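Local atomic coordinates of putative transcriptional regulator protein, LacI family (Rhizobium etli, PDB entry 3MIZ), a protein that probably acts as a LacI-family transcriptional regulator, binding cis-regulatory DNA to control the expression of target genes. Residues A[37-40]-A[41-45]; A[115-118]-A[119-123]; A[123-126]-A[127-131]; A[232-236]-A[237-241]. All blocks are in the same frame, centred on the assembly; numbering follows the deposited sequence.

Interaction 1: residues A[37-40]-A[41-45]; sequences QDWA and NANGK
The carbonyl oxygen of A40 is gripped by two backbone amides, N43 N at 3.1 Å and K45 N at 3.0 Å, which reach it from opposite faces of its carbonyl plane. One turn back, Q37 O still takes the regular helical bond from N41 N, so the pattern changes within a few residues. The carbonyl of W39 is claimed by a side chain: N43 ND2 lies 2.7 Å from W39 O, the N-H pointing almost straight at it (177°) and the oxygen lying in the plane of the amide. That bond lays the N43 amide flat on the indole, the two planes only 16° apart, with ND2 over the five-membered ring. N43 CB sits over the six-membered ring in a CH-pi contact, 3.8 Å from the centroid. With chi1 at -179°, the indole of W39 swings back under residue 43. K45 CD comes obliquely to W39 CZ3 at 3.9 Å, and A261 and N265 of helix 253-268 also touch the indole. Without the indole, as with an alanine here, the N43 amide would probably lose the surface it stacks on, and a gap would open beside helix 253-268. G44, with positive phi, lets the chain turn from the C-terminal end of helix 30-42 toward strand 46-51, the helix-to-strand turn of a beta-alpha-beta unit in a Rossmann-like domain.

Interaction 2: residues A[115-118]-A[119-123]; sequences DYQG and ARDLT
Q117 and D121, one helical turn apart, are joined by a short side-chain bond: Q117 NE2 stands 2.7 Å from D121 OD2, with an N-H...O angle of 167°. The carboxylate oxygen lies in the plane of the glutamine amide, but the nitrogen meets it from above the carboxylate plane, and the two flat groups are turned 55° apart. The Q117 chain bends sharply at chi2 (-89°), which swings the amide along the helix to D121, itself partly exposed. Its other end is held too, since OE1 accepts from the backbone N of C282 in strand 277-285; the amide is thus gripped at both ends and its rotation fixed.

The tightly packed side runs through D115, G118, A119, L122 and T123. At the first turn, buried D115 is salt-bridged to R149 and R81. T123 OG1 bonds to A119 O at 2.8 Å, on the opposite face of that carbonyl from T123 N, so a buried hydroxyl is satisfied within the helix. L122 and T123 both touch M202 of strand 200-203.

The looser side carries Y116 and R120, both partly exposed. R120 folds back at chi3, placing NH1 at the edge of the tyrosine ring, 3.3 Å from Y116 CD2, while Q117 CA lies over one face of the guanidinium. Y116 and R120 meet by packing alone, with no hydrogen bond between them. One face resting on strands 200-203 and 277-285, and a partly exposed side running beside helix 144-160, mark a sheet-flanking helix in the alpha/beta fold of periplasmic-binding-protein-like domains.

Interaction 3: residues A[123-126]-A[127-131]; sequences TRYL and LERGH
R129 lays its guanidinium over one face of the Y125 ring in a cation-pi contact, CZ standing 3.9 Å from the ring centroid. The overlap is partial: the planes are inclined by 37°, and NH2 comes within 3.2 Å of Y125 CE2. The two meet as the tyrosine ring, at chi1 174°, extends alongside the helix end and the arginine chain bends back over it at chi2 (-58°). Beyond this pair, E286 fixes the tyrosine, its OE2 hydrogen-bonding Y125 OH and forming a long, weak ion pair with R129 NH2. A serine in place of R129 is likely to uncover this face of the Y125 ring and to remove the weak, long ion pair with E286.

The backbone sets the arginine in position. R129 N donates to L126 O at 2.8 Å from above the carbonyl plane, and H131 N reaches the same oxygen weakly, as the type I turn from L127 to G130 ends the helix. On the buried side, L126 CD2 meets H131 CD2 at 3.7 Å, and the imidazole is anchored at both nitrogens, ND1 to T199 and NE2 to the carbonyl of A291. At the surface, R124 NH2 and E128 OE2 are 3.9 Å apart, a long salt bridge with the oxygen well out of the guanidinium plane. The chemistry implies a graded contact: charge attraction alone between R124 and E128, and at R129 a cation held mainly over the aromatic face, with only a weak, long pull from E286.

Interaction 4: residues A[232-236]-A[237-241]; sequences FDDFR and TVTMA
F235 and T237 lie side by side at the start of a short helix, F235 occupying the N-cap position of helix 236-239 in the periplasmic-binding-protein-like fold. From F235 CB the side chain extends away from its own backbone N (chi1 178°), carrying the ring alongside the first helical turn. CD2 meets V238 CG2 obliquely at 3.4 Å, and CE2 stays close to the same methyl. Farther out, CE1 and CZ pass near T237, whose CB lies over the ring face in a CH-pi contact, 4.0 Å from the centroid. Y28 adds an edge-to-face ring contact, and T237 of the second subunit also packs on F235. T237 OG1 itself hydrogen-bonds Y28 OH of the second subunit, so this helix start belongs to the dimer contact.

The F235 carbonyl closes the first turn: O accepts from V238 N at 2.9 Å and from T239 N at 3.0 Å, on opposite faces of its plane. D234 is shared among several partners. Its OD1 forms a salt bridge with R287, its OD2 pairs with R236 NH1 at 3.4 Å, and R236 NH2 continues to D31. These cations probably keep the carboxylate ionised. T239 adds a further bond, its hydroxyl donating to D234 OD1 at 3.1 Å on the syn side, 33° out of the carboxylate plane.

In the fold
Interactions 2 and 3 are successive parts of helix 115-127, sharing T123, with centres about 12 Å apart. Interaction 4 touches interaction 2 through F232, whose CE2 lies 3.4 Å from A119 N; its ring packs against the first turns of that helix. R149 ties the two further, salt-bridged to D115 and in cation-pi contact with F232. Interaction 3 stays apart from interaction 4, nearest atoms about 8 Å away. Interaction 1 belongs to the beta-alpha-beta unit 15-20, 30-42, 46-51 of the four-stranded parallel sheet, its centre about 41 Å from that of interaction 3, on the opposite side of the chain's centre. Interactions 1 and 4 both touch the second subunit.

Interaction 1: residues A[37-40]-A[41-45]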
loop_
_atom_site.group_PDB
_atom_site.type_symbol
_atom_site.label_atom_id
_atom_site.label_comp_id
_atom_site.label_asym_id
_atom_site.label_seq_id
_atom_site.Cartn_x
_atom_site.Cartn_y
_atom_site.Cartn_z
ATOM N N GLN A 37 2.331 -12.058 -11.640
ATOM C CA GLN A 37 1.018 -12.665 -11.847
ATOM C C GLN A 37 0.510 -12.459 -13.270
ATOM O O GLN A 37 0.032 -13.406 -13.900
ATOM C CB GLN A 37 0.013 -12.109 -10.831
ATOM C CG GLN A 37 -1.308 -12.867 -10.763
ATOM C CD GLN A 37 -1.182 -14.222 -10.088
ATOM O OE1 GLN A 37 -0.891 -14.310 -8.895
ATOM N NE2 GLN A 37 -1.404 -15.288 -10.854
ATOM N N ASP A 38 0.610 -11.234 -13.784
ATOM C CA ASP A 38 0.167 -10.957 -15.152
ATOM C C ASP A 38 0.896 -11.848 -16.152
ATOM O O ASP A 38 0.277 -12.422 -17.052
ATOM C CB ASP A 38 0.392 -9.485 -15.506
ATOM C CG ASP A 38 -0.714 -8.587 -14.986
ATOM O OD1 ASP A 38 -1.571 -9.088 -14.231
ATOM O OD2 ASP A 38 -0.719 -7.385 -15.330
ATOM N N TRP A 39 2.214 -11.962 -16.002
ATOM C CA TRP A 39 2.989 -12.815 -16.894
ATOM C C TRP A 39 2.525 -14.271 -16.742
ATOM O O TRP A 39 2.343 -14.985 -17.729
ATOM C CB TRP A 39 4.482 -12.729 -16.562
ATOM C CG TRP A 39 5.311 -13.577 -17.468
ATOM C CD1 TRP A 39 5.821 -13.222 -18.679
ATOM C CD2 TRP A 39 5.636 -14.958 -17.284
ATOM N NE1 TRP A 39 6.439 -14.299 -19.268
ATOM C CE2 TRP A 39 6.338 -15.378 -18.433
ATOM C CE3 TRP A 39 5.393 -15.884 -16.261
ATOM C CZ2 TRP A 39 6.801 -16.688 -18.592
ATOM C CZ3 TRP A 39 5.852 -17.190 -16.420
ATOM C CH2 TRP A 39 6.548 -17.577 -17.579
ATOM N N ALA A 40 2.339 -14.705 -15.501
ATOM C CA ALA A 40 1.909 -16.073 -15.220
ATOM C C ALA A 40 0.578 -16.416 -15.891
ATOM O O ALA A 40 0.415 -17.513 -16.444
ATOM C CB ALA A 40 1.806 -16.285 -13.716
ATOM N N ASN A 41 -0.372 -15.485 -15.842
ATOM C CA ASN A 41 -1.676 -15.721 -16.453
ATOM C C ASN A 41 -1.571 -15.857 -17.971
ATOM O O ASN A 41 -2.356 -16.573 -18.592
ATOM C CB ASN A 41 -2.662 -14.595 -16.108
ATOM C CG ASN A 41 -2.925 -14.476 -14.617
ATOM O OD1 ASN A 41 -2.788 -15.441 -13.868
ATOM N ND2 ASN A 41 -3.327 -13.284 -14.183
ATOM N N ALA A 42 -0.596 -15.179 -18.565
ATOM C CA ALA A 42 -0.402 -15.229 -20.008
ATOM C C ALA A 42 0.476 -16.397 -20.445
ATOM O O ALA A 42 0.627 -16.646 -21.641
ATOM C CB ALA A 42 0.206 -13.921 -20.496
ATOM N N ASN A 43 1.048 -17.118 -19.483
ATOM C CA ASN A 43 1.914 -18.247 -19.799
ATOM C C ASN A 43 1.496 -19.558 -19.148
ATOM O O ASN A 43 2.284 -20.497 -19.068
ATOM C CB ASN A 43 3.358 -17.896 -19.438
ATOM C CG ASN A 43 3.928 -16.820 -20.345
ATOM O OD1 ASN A 43 4.525 -17.118 -21.379
ATOM N ND2 ASN A 43 3.720 -15.559 -19.976
ATOM N N GLY A 44 0.250 -19.608 -18.689
ATOM C CA GLY A 44 -0.298 -20.810 -18.082
ATOM C C GLY A 44 0.246 -21.300 -16.757
ATOM O O GLY A 44 0.150 -22.490 -16.454
ATOM N N LYS A 45 0.806 -20.412 -15.946
ATOM C CA LYS A 45 1.334 -20.855 -14.668
ATOM C C LYS A 45 0.614 -20.256 -13.475
ATOM O O LYS A 45 -0.022 -19.209 -13.575
ATOM C CB LYS A 45 2.835 -20.575 -14.618
ATOM C CG LYS A 45 3.575 -21.461 -15.630
ATOM C CD LYS A 45 4.934 -20.943 -15.990
ATOM C CE LYS A 45 5.377 -21.511 -17.335
ATOM N NZ LYS A 45 5.351 -23.002 -17.395
#

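Interaction 2: residues A[115-118]-A[119-123]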
loop_
_atom_site.group_PDB
_atom_site.type_symbol
_atom_site.label_atom_id
_atom_site.label_comp_id
_atom_site.label_asym_id
_atom_site.label_seq_id
_atom_site.Cartn_x
_atom_site.Cartn_y
_atom_site.Cartn_z
ATOM N N ASP A 115 18.297 2.724 -8.825
ATOM C CA ASP A 115 18.091 3.873 -7.945
ATOM C C ASP A 115 19.040 5.018 -8.260
ATOM O O ASP A 115 18.650 6.185 -8.271
ATOM C CB ASP A 115 18.304 3.458 -6.488
ATOM C CG ASP A 115 17.206 2.568 -5.982
ATOM O OD1 ASP A 115 16.272 3.088 -5.344
ATOM O OD2 ASP A 115 17.265 1.354 -6.250
ATOM N N TYR A 116 20.295 4.677 -8.495
ATOM C CA TYR A 116 21.311 5.675 -8.788
ATOM C C TYR A 116 20.979 6.459 -10.060
ATOM O O TYR A 116 20.995 7.696 -10.067
ATOM C CB TYR A 116 22.676 4.991 -8.927
ATOM C CG TYR A 116 23.832 5.962 -8.973
ATOM C CD1 TYR A 116 24.447 6.398 -7.806
ATOM C CD2 TYR A 116 24.286 6.474 -10.186
ATOM C CE1 TYR A 116 25.485 7.323 -7.845
ATOM C CE2 TYR A 116 25.324 7.396 -10.233
ATOM C CZ TYR A 116 25.918 7.815 -9.063
ATOM O OH TYR A 116 26.944 8.733 -9.107
ATOM N N GLN A 117 20.677 5.742 -11.136
ATOM C CA GLN A 117 20.352 6.383 -12.403
ATOM C C GLN A 117 19.109 7.258 -12.257
ATOM O O GLN A 117 19.079 8.390 -12.740
ATOM C CB GLN A 117 20.133 5.317 -13.483
ATOM C CG GLN A 117 19.371 5.788 -14.719
ATOM C CD GLN A 117 17.876 5.628 -14.563
ATOM O OE1 GLN A 117 17.407 4.589 -14.104
ATOM N NE2 GLN A 117 17.113 6.650 -14.955
ATOM N N GLY A 118 18.090 6.726 -11.585
ATOM C CA GLY A 118 16.860 7.472 -11.393
ATOM C C GLY A 118 17.080 8.780 -10.657
ATOM O O GLY A 118 16.562 9.820 -11.071
ATOM N N ALA A 119 17.846 8.738 -9.567
ATOM C CA ALA A 119 18.113 9.942 -8.784
ATOM C C ALA A 119 18.982 10.905 -9.579
ATOM O O ALA A 119 18.844 12.127 -9.461
ATOM C CB ALA A 119 18.788 9.585 -7.464
ATOM N N ARG A 120 19.880 10.346 -10.386
ATOM C CA ARG A 120 20.756 11.153 -11.220
ATOM C C ARG A 120 19.917 11.947 -12.223
ATOM O O ARG A 120 20.085 13.156 -12.361
ATOM C CB ARG A 120 21.748 10.256 -11.978
ATOM C CG ARG A 120 22.550 10.974 -13.067
ATOM C CD ARG A 120 23.614 10.065 -13.697
ATOM N NE ARG A 120 23.078 8.992 -14.548
ATOM C CZ ARG A 120 23.335 7.695 -14.366
ATOM N NH1 ARG A 120 24.109 7.310 -13.357
ATOM N NH2 ARG A 120 22.850 6.777 -15.198
ATOM N N ASP A 121 19.017 11.263 -12.919
ATOM C CA ASP A 121 18.187 11.917 -13.922
ATOM C C ASP A 121 17.220 12.931 -13.333
ATOM O O ASP A 121 16.913 13.946 -13.961
ATOM C CB ASP A 121 17.417 10.877 -14.730
ATOM C CG ASP A 121 18.322 10.065 -15.631
ATOM O OD1 ASP A 121 19.443 10.539 -15.920
ATOM O OD2 ASP A 121 17.913 8.970 -16.057
ATOM N N LEU A 122 16.747 12.661 -12.122
ATOM C CA LEU A 122 15.815 13.553 -11.451
ATOM C C LEU A 122 16.566 14.804 -10.999
ATOM O O LEU A 122 16.039 15.914 -11.068
ATOM C CB LEU A 122 15.191 12.819 -10.260
ATOM C CG LEU A 122 13.834 13.251 -9.714
ATOM C CD1 LEU A 122 12.853 13.526 -10.838
ATOM C CD2 LEU A 122 13.319 12.142 -8.813
ATOM N N THR A 123 17.811 14.629 -10.565
ATOM C CA THR A 123 18.611 15.765 -10.122
ATOM C C THR A 123 18.957 16.633 -11.342
ATOM O O THR A 123 18.866 17.863 -11.286
ATOM C CB THR A 123 19.907 15.291 -9.405
ATOM O OG1 THR A 123 19.553 14.521 -8.246
ATOM C CG2 THR A 123 20.755 16.489 -8.961
#

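Interaction 3: residues A[123-126]-A[127-131]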
loop_
_atom_site.group_PDB
_atom_site.type_symbol
_atom_site.label_atom_id
_atom_site.label_comp_id
_atom_site.label_asym_id
_atom_site.label_seq_id
_atom_site.Cartn_x
_atom_site.Cartn_y
_atom_site.Cartn_z
ATOM N N THR A 123 17.811 14.629 -10.565
ATOM C CA THR A 123 18.611 15.765 -10.122
ATOM C C THR A 123 18.957 16.633 -11.342
ATOM O O THR A 123 18.866 17.863 -11.286
ATOM C CB THR A 123 19.907 15.291 -9.405
ATOM O OG1 THR A 123 19.553 14.521 -8.246
ATOM C CG2 THR A 123 20.755 16.489 -8.961
ATOM N N ARG A 124 19.327 15.997 -12.450
ATOM C CA ARG A 124 19.655 16.739 -13.673
ATOM C C ARG A 124 18.420 17.496 -14.176
ATOM O O ARG A 124 18.528 18.596 -14.737
ATOM C CB ARG A 124 20.137 15.782 -14.768
ATOM C CG ARG A 124 21.475 15.101 -14.487
ATOM C CD ARG A 124 21.739 14.016 -15.523
ATOM N NE ARG A 124 21.661 14.520 -16.895
ATOM C CZ ARG A 124 22.683 15.040 -17.569
ATOM N NH1 ARG A 124 23.881 15.133 -17.006
ATOM N NH2 ARG A 124 22.509 15.458 -18.819
ATOM N N TYR A 125 17.251 16.892 -13.995
ATOM C CA TYR A 125 15.991 17.506 -14.409
ATOM C C TYR A 125 15.861 18.884 -13.754
ATOM O O TYR A 125 15.562 19.876 -14.421
ATOM C CB TYR A 125 14.819 16.602 -14.003
ATOM C CG TYR A 125 13.452 17.206 -14.243
ATOM C CD1 TYR A 125 12.850 18.021 -13.285
ATOM C CD2 TYR A 125 12.763 16.969 -15.430
ATOM C CE1 TYR A 125 11.596 18.586 -13.503
ATOM C CE2 TYR A 125 11.505 17.530 -15.659
ATOM C CZ TYR A 125 10.929 18.336 -14.693
ATOM O OH TYR A 125 9.688 18.890 -14.917
ATOM N N LEU A 126 16.099 18.938 -12.449
ATOM C CA LEU A 126 16.020 20.191 -11.717
ATOM C C LEU A 126 17.112 21.165 -12.160
ATOM O O LEU A 126 16.840 22.345 -12.375
ATOM C CB LEU A 126 16.119 19.922 -10.215
ATOM C CG LEU A 126 14.894 19.198 -9.647
ATOM C CD1 LEU A 126 15.130 18.798 -8.200
ATOM C CD2 LEU A 126 13.665 20.121 -9.763
ATOM N N LEU A 127 18.339 20.669 -12.309
ATOM C CA LEU A 127 19.471 21.508 -12.728
ATOM C C LEU A 127 19.242 22.154 -14.091
ATOM O O LEU A 127 19.632 23.305 -14.320
ATOM C CB LEU A 127 20.761 20.678 -12.775
ATOM C CG LEU A 127 21.196 20.069 -11.442
ATOM C CD1 LEU A 127 22.421 19.171 -11.644
ATOM C CD2 LEU A 127 21.505 21.190 -10.457
ATOM N N GLU A 128 18.621 21.414 -15.003
ATOM C CA GLU A 128 18.350 21.948 -16.329
ATOM C C GLU A 128 17.162 22.905 -16.268
ATOM O O GLU A 128 16.859 23.591 -17.247
ATOM C CB GLU A 128 18.063 20.811 -17.312
ATOM C CG GLU A 128 19.162 19.758 -17.354
ATOM C CD GLU A 128 18.922 18.689 -18.404
ATOM O OE1 GLU A 128 17.788 18.165 -18.480
ATOM O OE2 GLU A 128 19.870 18.368 -19.152
ATOM N N ARG A 129 16.496 22.949 -15.117
ATOM C CA ARG A 129 15.345 23.830 -14.930
ATOM C C ARG A 129 15.667 25.035 -14.040
ATOM O O ARG A 129 14.790 25.550 -13.343
ATOM C CB ARG A 129 14.157 23.061 -14.336
ATOM C CG ARG A 129 13.665 21.870 -15.159
ATOM C CD ARG A 129 13.241 22.274 -16.551
ATOM N NE ARG A 129 12.527 21.209 -17.259
ATOM C CZ ARG A 129 13.044 20.025 -17.574
ATOM N NH1 ARG A 129 14.294 19.722 -17.246
ATOM N NH2 ARG A 129 12.314 19.148 -18.250
ATOM N N GLY A 130 16.927 25.461 -14.054
ATOM C CA GLY A 130 17.345 26.631 -13.294
ATOM C C GLY A 130 17.604 26.556 -11.800
ATOM O O GLY A 130 18.085 27.530 -11.222
ATOM N N HIS A 131 17.307 25.426 -11.163
ATOM C CA HIS A 131 17.507 25.317 -9.721
ATOM C C HIS A 131 18.978 25.172 -9.347
ATOM O O HIS A 131 19.713 24.381 -9.944
ATOM C CB HIS A 131 16.684 24.143 -9.177
ATOM C CG HIS A 131 15.214 24.291 -9.413
ATOM N ND1 HIS A 131 14.428 25.156 -8.684
ATOM C CD2 HIS A 131 14.395 23.717 -10.328
ATOM C CE1 HIS A 131 13.188 25.111 -9.139
ATOM N NE2 HIS A 131 13.140 24.247 -10.137
#

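Interaction 4: residues A[232-236]-A[237-241]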
loop_
_atom_site.group_PDB
_atom_site.type_symbol
_atom_site.label_atom_id
_atom_site.label_comp_id
_atom_site.label_asym_id
_atom_site.label_seq_id
_atom_site.Cartn_x
_atom_site.Cartn_y
_atom_site.Cartn_z
ATOM N N PHE A 232 10.124 10.054 -5.557
ATOM C CA PHE A 232 10.765 8.864 -6.090
ATOM C C PHE A 232 9.903 7.636 -5.795
ATOM O O PHE A 232 9.371 7.504 -4.685
ATOM C CB PHE A 232 12.157 8.679 -5.472
ATOM C CG PHE A 232 13.116 7.929 -6.354
ATOM C CD1 PHE A 232 12.873 6.600 -6.704
ATOM C CD2 PHE A 232 14.262 8.556 -6.847
ATOM C CE1 PHE A 232 13.755 5.902 -7.533
ATOM C CE2 PHE A 232 15.155 7.867 -7.677
ATOM C CZ PHE A 232 14.900 6.537 -8.021
ATOM N N ASP A 233 9.778 6.770 -6.804
ATOM C CA ASP A 233 9.038 5.496 -6.767
ATOM C C ASP A 233 7.835 5.417 -7.709
ATOM O O ASP A 233 7.555 4.373 -8.293
ATOM C CB ASP A 233 8.483 5.189 -5.372
ATOM C CG ASP A 233 9.551 4.895 -4.339
ATOM O OD1 ASP A 233 10.758 4.892 -4.659
ATOM O OD2 ASP A 233 9.147 4.673 -3.180
ATOM N N ASP A 234 7.135 6.543 -7.828
ATOM C CA ASP A 234 5.869 6.675 -8.548
ATOM C C ASP A 234 4.872 5.748 -7.870
ATOM O O ASP A 234 4.287 4.854 -8.490
ATOM C CB ASP A 234 5.932 6.357 -10.044
ATOM C CG ASP A 234 4.650 6.819 -10.777
ATOM O OD1 ASP A 234 4.045 7.829 -10.336
ATOM O OD2 ASP A 234 4.246 6.195 -11.782
ATOM N N PHE A 235 4.726 5.955 -6.567
ATOM C CA PHE A 235 3.788 5.207 -5.737
ATOM C C PHE A 235 2.456 5.873 -6.069
ATOM O O PHE A 235 2.136 6.922 -5.520
ATOM C CB PHE A 235 4.158 5.398 -4.257
ATOM C CG PHE A 235 3.227 4.715 -3.285
ATOM C CD1 PHE A 235 2.582 3.528 -3.614
ATOM C CD2 PHE A 235 3.035 5.248 -2.013
ATOM C CE1 PHE A 235 1.759 2.879 -2.689
ATOM C CE2 PHE A 235 2.217 4.606 -1.079
ATOM C CZ PHE A 235 1.578 3.418 -1.419
ATOM N N ARG A 236 1.703 5.258 -6.983
ATOM C CA ARG A 236 0.423 5.785 -7.460
ATOM C C ARG A 236 -0.524 6.355 -6.402
ATOM O O ARG A 236 -1.104 7.422 -6.595
ATOM C CB ARG A 236 -0.328 4.721 -8.270
ATOM C CG ARG A 236 0.492 4.007 -9.333
ATOM C CD ARG A 236 1.246 2.816 -8.744
ATOM N NE ARG A 236 1.531 1.795 -9.753
ATOM C CZ ARG A 236 2.394 1.946 -10.752
ATOM N NH1 ARG A 236 3.073 3.078 -10.884
ATOM N NH2 ARG A 236 2.577 0.963 -11.623
ATOM N N THR A 237 -0.693 5.636 -5.301
ATOM C CA THR A 237 -1.569 6.078 -4.222
ATOM C C THR A 237 -1.272 7.536 -3.848
ATOM O O THR A 237 -2.174 8.329 -3.568
ATOM C CB THR A 237 -1.375 5.182 -2.985
ATOM O OG1 THR A 237 -1.814 3.852 -3.292
ATOM C CG2 THR A 237 -2.152 5.715 -1.797
ATOM N N VAL A 238 0.003 7.885 -3.879
ATOM C CA VAL A 238 0.432 9.226 -3.528
ATOM C C VAL A 238 0.572 10.194 -4.704
ATOM O O VAL A 238 -0.058 11.244 -4.721
ATOM C CB VAL A 238 1.780 9.169 -2.782
ATOM C CG1 VAL A 238 2.261 10.577 -2.440
ATOM C CG2 VAL A 238 1.626 8.324 -1.525
ATOM N N THR A 239 1.383 9.839 -5.695
ATOM C CA THR A 239 1.636 10.750 -6.813
ATOM C C THR A 239 0.422 11.387 -7.461
ATOM O O THR A 239 0.472 12.563 -7.854
ATOM C CB THR A 239 2.508 10.078 -7.900
ATOM O OG1 THR A 239 1.819 8.952 -8.457
ATOM C CG2 THR A 239 3.826 9.615 -7.285
HETATM N N MSE A 240 -0.667 10.630 -7.563
HETATM C CA MSE A 240 -1.888 11.139 -8.167
HETATM C C MSE A 240 -2.891 11.708 -7.163
HETATM O O MSE A 240 -3.994 12.120 -7.538
HETATM C CB MSE A 240 -2.545 10.042 -8.995
HETATM C CG MSE A 240 -1.719 9.636 -10.198
HETATM SE SE MSE A 240 -2.610 8.304 -11.241
HETATM C CE MSE A 240 -3.610 9.479 -12.417
ATOM N N ALA A 241 -2.508 11.723 -5.890
ATOM C CA ALA A 241 -3.354 12.275 -4.839
ATOM C C ALA A 241 -2.898 13.712 -4.615
ATOM O O ALA A 241 -3.708 14.627 -4.477
ATOM C CB ALA A 241 -3.196 11.469 -3.547
#